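Side-chain contacts in importin subunit beta-1 (Saccharomyces cerevisiae, PDB 5OWU), which carries proteins into the nucleus together with importin alpha, the subunit that recognises the classical nuclear localization signal in the cargo: residues A7-N12 / T27-L32; S45-D50 / E56-A61. All coordinates share one frame; numbering follows the deposited sequence.

Contact 1: A7-N12 / T27-L32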
loop_
_atom_site.group_PDB
_atom_site.type_symbol
_atom_site.label_atom_id
_atom_site.label_comp_id
_atom_site.label_asym_id
_atom_site.label_seq_id
_atom_site.Cartn_x
_atom_site.Cartn_y
_atom_site.Cartn_z
ATOM N N ALA A 7 1.328 -32.356 -27.057
ATOM C CA ALA A 7 1.345 -31.078 -27.757
ATOM C C ALA A 7 -0.037 -30.735 -28.286
ATOM O O ALA A 7 -0.454 -29.571 -28.247
ATOM C CB ALA A 7 2.359 -31.116 -28.901
ATOM N N GLN A 8 -0.769 -31.739 -28.776
ATOM C CA GLN A 8 -2.122 -31.494 -29.270
ATOM C C GLN A 8 -3.053 -31.061 -28.142
ATOM O O GLN A 8 -3.884 -30.165 -28.331
ATOM C CB GLN A 8 -2.662 -32.748 -29.963
ATOM C CG GLN A 8 -3.963 -32.527 -30.728
ATOM C CD GLN A 8 -3.784 -31.596 -31.910
ATOM O OE1 GLN A 8 -2.949 -31.836 -32.782
ATOM N NE2 GLN A 8 -4.557 -30.519 -31.939
ATOM N N LEU A 9 -2.945 -31.693 -26.969
ATOM C CA LEU A 9 -3.706 -31.232 -25.807
ATOM C C LEU A 9 -3.432 -29.760 -25.508
ATOM O O LEU A 9 -4.365 -28.963 -25.379
ATOM C CB LEU A 9 -3.378 -32.084 -24.578
ATOM C CG LEU A 9 -4.048 -33.449 -24.430
ATOM C CD1 LEU A 9 -3.472 -34.142 -23.195
ATOM C CD2 LEU A 9 -5.561 -33.316 -24.314
ATOM N N LEU A 10 -2.156 -29.382 -25.364
ATOM C CA LEU A 10 -1.828 -27.983 -25.069
ATOM C C LEU A 10 -2.409 -27.035 -26.122
ATOM O O LEU A 10 -3.112 -26.048 -25.801
ATOM C CB LEU A 10 -0.310 -27.829 -24.996
ATOM C CG LEU A 10 0.384 -28.545 -23.841
ATOM C CD1 LEU A 10 1.780 -28.956 -24.248
ATOM C CD2 LEU A 10 0.434 -27.641 -22.631
ATOM N N GLU A 11 -2.112 -27.320 -27.394
ATOM C CA GLU A 11 -2.623 -26.501 -28.482
ATOM C C GLU A 11 -4.130 -26.349 -28.373
ATOM O O GLU A 11 -4.642 -25.232 -28.347
ATOM C CB GLU A 11 -2.238 -27.104 -29.832
ATOM C CG GLU A 11 -0.749 -27.010 -30.157
ATOM C CD GLU A 11 -0.450 -27.292 -31.622
ATOM O OE1 GLU A 11 -1.394 -27.264 -32.435
ATOM O OE2 GLU A 11 0.726 -27.540 -31.962
ATOM N N ASN A 12 -4.857 -27.464 -28.280
ATOM C CA ASN A 12 -6.312 -27.389 -28.178
ATOM C C ASN A 12 -6.746 -26.589 -26.963
ATOM O O ASN A 12 -7.771 -25.900 -27.003
ATOM C CB ASN A 12 -6.915 -28.790 -28.113
ATOM C CG ASN A 12 -6.869 -29.503 -29.443
ATOM O OD1 ASN A 12 -6.692 -28.875 -30.486
ATOM N ND2 ASN A 12 -7.036 -30.822 -29.417
ATOM N N THR A 27 -8.523 -29.844 -18.567
ATOM C CA THR A 27 -8.772 -30.845 -17.540
ATOM C C THR A 27 -7.847 -32.040 -17.713
ATOM O O THR A 27 -7.271 -32.530 -16.736
ATOM C CB THR A 27 -10.239 -31.282 -17.576
ATOM O OG1 THR A 27 -11.081 -30.147 -17.331
ATOM C CG2 THR A 27 -10.524 -32.356 -16.521
ATOM N N GLN A 28 -7.678 -32.518 -18.948
ATOM C CA GLN A 28 -6.821 -33.681 -19.152
ATOM C C GLN A 28 -5.365 -33.356 -18.825
ATOM O O GLN A 28 -4.643 -34.197 -18.272
ATOM C CB GLN A 28 -6.962 -34.188 -20.585
ATOM C CG GLN A 28 -6.533 -35.635 -20.764
ATOM C CD GLN A 28 -6.747 -36.133 -22.181
ATOM O OE1 GLN A 28 -7.687 -35.718 -22.862
ATOM N NE2 GLN A 28 -5.870 -37.023 -22.635
ATOM N N LEU A 29 -4.919 -32.136 -19.133
ATOM C CA LEU A 29 -3.555 -31.739 -18.790
ATOM C C LEU A 29 -3.355 -31.714 -17.280
ATOM O O LEU A 29 -2.396 -32.298 -16.757
ATOM C CB LEU A 29 -3.242 -30.374 -19.400
ATOM C CG LEU A 29 -3.109 -30.369 -20.921
ATOM C CD1 LEU A 29 -3.158 -28.948 -21.448
ATOM C CD2 LEU A 29 -1.828 -31.057 -21.355
ATOM N N LYS A 30 -4.252 -31.038 -16.556
ATOM C CA LYS A 30 -4.142 -31.021 -15.099
ATOM C C LYS A 30 -4.199 -32.437 -14.530
ATOM O O LYS A 30 -3.473 -32.771 -13.584
ATOM C CB LYS A 30 -5.251 -30.152 -14.505
ATOM C CG LYS A 30 -5.142 -29.915 -13.004
ATOM C CD LYS A 30 -4.009 -28.961 -12.654
ATOM C CE LYS A 30 -3.962 -28.690 -11.155
ATOM N NZ LYS A 30 -2.768 -27.883 -10.757
ATOM N N LYS A 31 -5.042 -33.289 -15.109
ATOM C CA LYS A 31 -5.178 -34.653 -14.610
ATOM C C LYS A 31 -3.889 -35.436 -14.796
ATOM O O LYS A 31 -3.512 -36.232 -13.928
ATOM C CB LYS A 31 -6.337 -35.361 -15.314
ATOM C CG LYS A 31 -6.331 -36.889 -15.189
ATOM C CD LYS A 31 -7.408 -37.508 -16.073
ATOM C CE LYS A 31 -7.237 -39.018 -16.192
ATOM N NZ LYS A 31 -7.323 -39.706 -14.874
ATOM N N LEU A 32 -3.204 -35.250 -15.923
ATOM C CA LEU A 32 -1.917 -35.917 -16.074
ATOM C C LEU A 32 -0.896 -35.356 -15.090
ATOM O O LEU A 32 -0.093 -36.110 -14.525
ATOM C CB LEU A 32 -1.406 -35.795 -17.508
ATOM C CG LEU A 32 -0.084 -36.536 -17.755
ATOM C CD1 LEU A 32 -0.249 -38.038 -17.537
ATOM C CD2 LEU A 32 0.468 -36.261 -19.148
#
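Leu9 reaches across to Leu29 and Gln28, and its CB and both methyls find partners there. Its CB lies 3.7 Å from Leu29 CD2 and is also within touch of Leu29 CG. At CG the chain forks into its two methyls. CD1 is shared, sitting 4.0 Å from Leu29 CD2 and 3.8 Å from Gln28 NE2, whereas CD2 faces the amide of Gln28 and comes to 3.5 Å from its OE1. The two leucines run past each other in opposite senses; Gln28, by contrast, crosses Leu9 at roughly a right angle. With CG anti to the backbone N (chi1 -159°) and the chain extended beyond it, Gln28 carries its amide out to the methyls, a van der Waals contact for this polar group.

Helices 3-15 and 19-35 are the pair that builds HEAT repeat 1, and these short segments meet at 132° between their N-to-C directions, with axes 9.9 Å apart. Leu29 also reaches the next residue of helix 3-15: its CD1 rests 4.0 Å from both CA and CD2 of Leu10. Phe6 and Ser13 of helix 3-15 touch Leu29 as well, while Met1 packs on both Leu9 and Gln28.

Contact 2: S45-D50 / E56-A61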
loop_
_atom_site.group_PDB
_atom_site.type_symbol
_atom_site.label_atom_id
_atom_site.label_comp_id
_atom_site.label_asym_id
_atom_site.label_seq_id
_atom_site.Cartn_x
_atom_site.Cartn_y
_atom_site.Cartn_z
ATOM N N SER A 45 8.627 -30.601 -21.179
ATOM C CA SER A 45 9.950 -30.196 -21.626
ATOM C C SER A 45 10.216 -30.633 -23.062
ATOM O O SER A 45 10.924 -29.931 -23.794
ATOM C CB SER A 45 11.013 -30.749 -20.678
ATOM O OG SER A 45 11.412 -32.062 -21.045
ATOM N N GLN A 46 9.644 -31.764 -23.499
ATOM C CA GLN A 46 9.872 -32.205 -24.873
ATOM C C GLN A 46 9.102 -31.339 -25.865
ATOM O O GLN A 46 9.602 -31.043 -26.956
ATOM C CB GLN A 46 9.492 -33.680 -25.038
ATOM C CG GLN A 46 10.488 -34.678 -24.425
ATOM C CD GLN A 46 11.864 -34.713 -25.107
ATOM O OE1 GLN A 46 12.875 -34.993 -24.455
ATOM N NE2 GLN A 46 11.905 -34.457 -26.418
ATOM N N VAL A 47 7.892 -30.910 -25.507
ATOM C CA VAL A 47 7.139 -30.039 -26.404
ATOM C C VAL A 47 7.813 -28.678 -26.502
ATOM O O VAL A 47 7.878 -28.080 -27.583
ATOM C CB VAL A 47 5.675 -29.928 -25.942
ATOM C CG1 VAL A 47 4.920 -28.875 -26.763
ATOM C CG2 VAL A 47 4.982 -31.284 -26.059
ATOM N N LEU A 48 8.350 -28.176 -25.386
ATOM C CA LEU A 48 9.076 -26.907 -25.430
ATOM C C LEU A 48 10.065 -26.859 -26.592
ATOM O O LEU A 48 10.193 -25.830 -27.260
ATOM C CB LEU A 48 9.799 -26.671 -24.106
ATOM C CG LEU A 48 10.709 -25.445 -24.009
ATOM C CD1 LEU A 48 9.976 -24.160 -24.387
ATOM C CD2 LEU A 48 11.263 -25.350 -22.604
ATOM N N ILE A 49 10.762 -27.966 -26.862
ATOM C CA ILE A 49 11.799 -27.992 -27.889
ATOM C C ILE A 49 11.298 -28.571 -29.211
ATOM O O ILE A 49 12.100 -28.766 -30.129
ATOM C CB ILE A 49 13.040 -28.767 -27.412
ATOM C CG1 ILE A 49 12.681 -30.230 -27.113
ATOM C CG2 ILE A 49 13.655 -28.091 -26.187
ATOM C CD1 ILE A 49 13.875 -31.131 -26.941
ATOM N N ASP A 50 10.004 -28.858 -29.331
ATOM C CA ASP A 50 9.471 -29.534 -30.518
ATOM C C ASP A 50 9.123 -28.488 -31.572
ATOM O O ASP A 50 8.102 -27.803 -31.478
ATOM C CB ASP A 50 8.260 -30.381 -30.146
ATOM C CG ASP A 50 7.621 -31.055 -31.352
ATOM O OD1 ASP A 50 8.350 -31.410 -32.300
ATOM O OD2 ASP A 50 6.384 -31.221 -31.350
ATOM N N GLU A 56 2.885 -21.083 -29.591
ATOM C CA GLU A 56 2.140 -20.820 -28.368
ATOM C C GLU A 56 1.989 -22.072 -27.522
ATOM O O GLU A 56 1.950 -21.981 -26.290
ATOM C CB GLU A 56 0.772 -20.247 -28.705
ATOM C CG GLU A 56 0.828 -18.828 -29.192
ATOM C CD GLU A 56 -0.526 -18.339 -29.606
ATOM O OE1 GLU A 56 -1.448 -18.390 -28.768
ATOM O OE2 GLU A 56 -0.665 -17.920 -30.769
ATOM N N GLY A 57 1.884 -23.241 -28.159
ATOM C CA GLY A 57 1.821 -24.484 -27.408
ATOM C C GLY A 57 3.125 -24.809 -26.708
ATOM O O GLY A 57 3.122 -25.342 -25.598
ATOM N N ARG A 58 4.257 -24.497 -27.348
ATOM C CA ARG A 58 5.561 -24.725 -26.727
ATOM C C ARG A 58 5.765 -23.797 -25.531
ATOM O O ARG A 58 6.183 -24.229 -24.440
ATOM C CB ARG A 58 6.661 -24.514 -27.770
ATOM C CG ARG A 58 6.503 -25.367 -29.038
ATOM C CD ARG A 58 7.466 -24.938 -30.137
ATOM N NE ARG A 58 8.856 -25.006 -29.704
ATOM C CZ ARG A 58 9.900 -24.632 -30.442
ATOM N NH1 ARG A 58 9.724 -24.163 -31.667
ATOM N NH2 ARG A 58 11.128 -24.725 -29.949
ATOM N N ILE A 59 5.473 -22.510 -25.726
ATOM C CA ILE A 59 5.525 -21.549 -24.629
ATOM C C ILE A 59 4.607 -21.994 -23.499
ATOM O O ILE A 59 4.987 -21.975 -22.319
ATOM C CB ILE A 59 5.162 -20.148 -25.160
ATOM C CG1 ILE A 59 6.236 -19.675 -26.145
ATOM C CG2 ILE A 59 5.012 -19.138 -24.023
ATOM C CD1 ILE A 59 5.716 -18.776 -27.256
ATOM N N LEU A 60 3.397 -22.436 -23.845
ATOM C CA LEU A 60 2.451 -22.886 -22.830
ATOM C C LEU A 60 2.984 -24.100 -22.074
ATOM O O LEU A 60 2.832 -24.194 -20.853
ATOM C CB LEU A 60 1.107 -23.206 -23.481
ATOM C CG LEU A 60 0.042 -23.825 -22.581
ATOM C CD1 LEU A 60 -0.435 -22.844 -21.531
ATOM C CD2 LEU A 60 -1.131 -24.330 -23.418
ATOM N N ALA A 61 3.611 -25.042 -22.778
ATOM C CA ALA A 61 4.209 -26.190 -22.103
ATOM C C ALA A 61 5.176 -25.737 -21.017
ATOM O O ALA A 61 5.068 -26.145 -19.844
ATOM C CB ALA A 61 4.939 -27.072 -23.115
#
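The carbonyl oxygen of Leu48 is gripped by two nitrogens of one side chain, the guanidinium of Arg58. NE donates at 2.9 Å to Leu48 O with an N-H...O angle of 154°, and NH2 donates to the same oxygen at 3.1 Å with a more bent angle of 142°. The oxygen lies practically in the guanidinium plane, so the arginine meets it side-on. Seen from the acceptor the two bonds differ: NH2 approaches in the carbonyl plane on a lone pair, while NE stands well above that plane.

The aliphatic part of Arg58 prepares this grip. CG packs 3.4 Å from Val47 O, and CD comes to 3.2 Å from Asp50 O; the bend at chi3 (58°) then turns the guanidinium back toward Leu48. Asp50 O lies over one face of that group, and its approach to NE is too poorly angled for a hydrogen bond. The carboxylate of Asp50 is engaged elsewhere, OD2 bonding to Thr53 OG1 in the loop between the helices.

Deeper in the hairpin of HEAT repeat 2, Val47 CG1 meets Ala61 CB at 4.1 Å, and Leu48 CD1 touches the backbone oxygen of Arg58 at 3.8 Å. Ile111 of helix 109-126 adds a hydrophobic neighbour to Arg58.

A carbonyl in the last turn of helix 37-48 thus receives two N-H groups from helix 55-67. The positive charge near the C-terminal part of that first helix would probably interact favourably with its dipole, and the paired bonds restrict rotation of the guanidinium.

Each contact joins the two helices of one HEAT repeat, contact 1 in repeat 1 and contact 2 in repeat 2, and the repeats follow directly in the chain. Both are partly buried, with centres 12 Å apart. Contact 1 is held by leucines along helix flanks, with a glutamine toward its margin; contact 2 combines a small apolar patch with an arginine-carbonyl grip close to the loop that joins the two helices. Their apolar sides merge: Leu10 CD1 lies 3.8 Å from Ala61 CB and also touches Val47, against which Ala7 packs too. Helix 3-15 thereby faces both helices of the next repeat, continuing the solenoid's layered stacking.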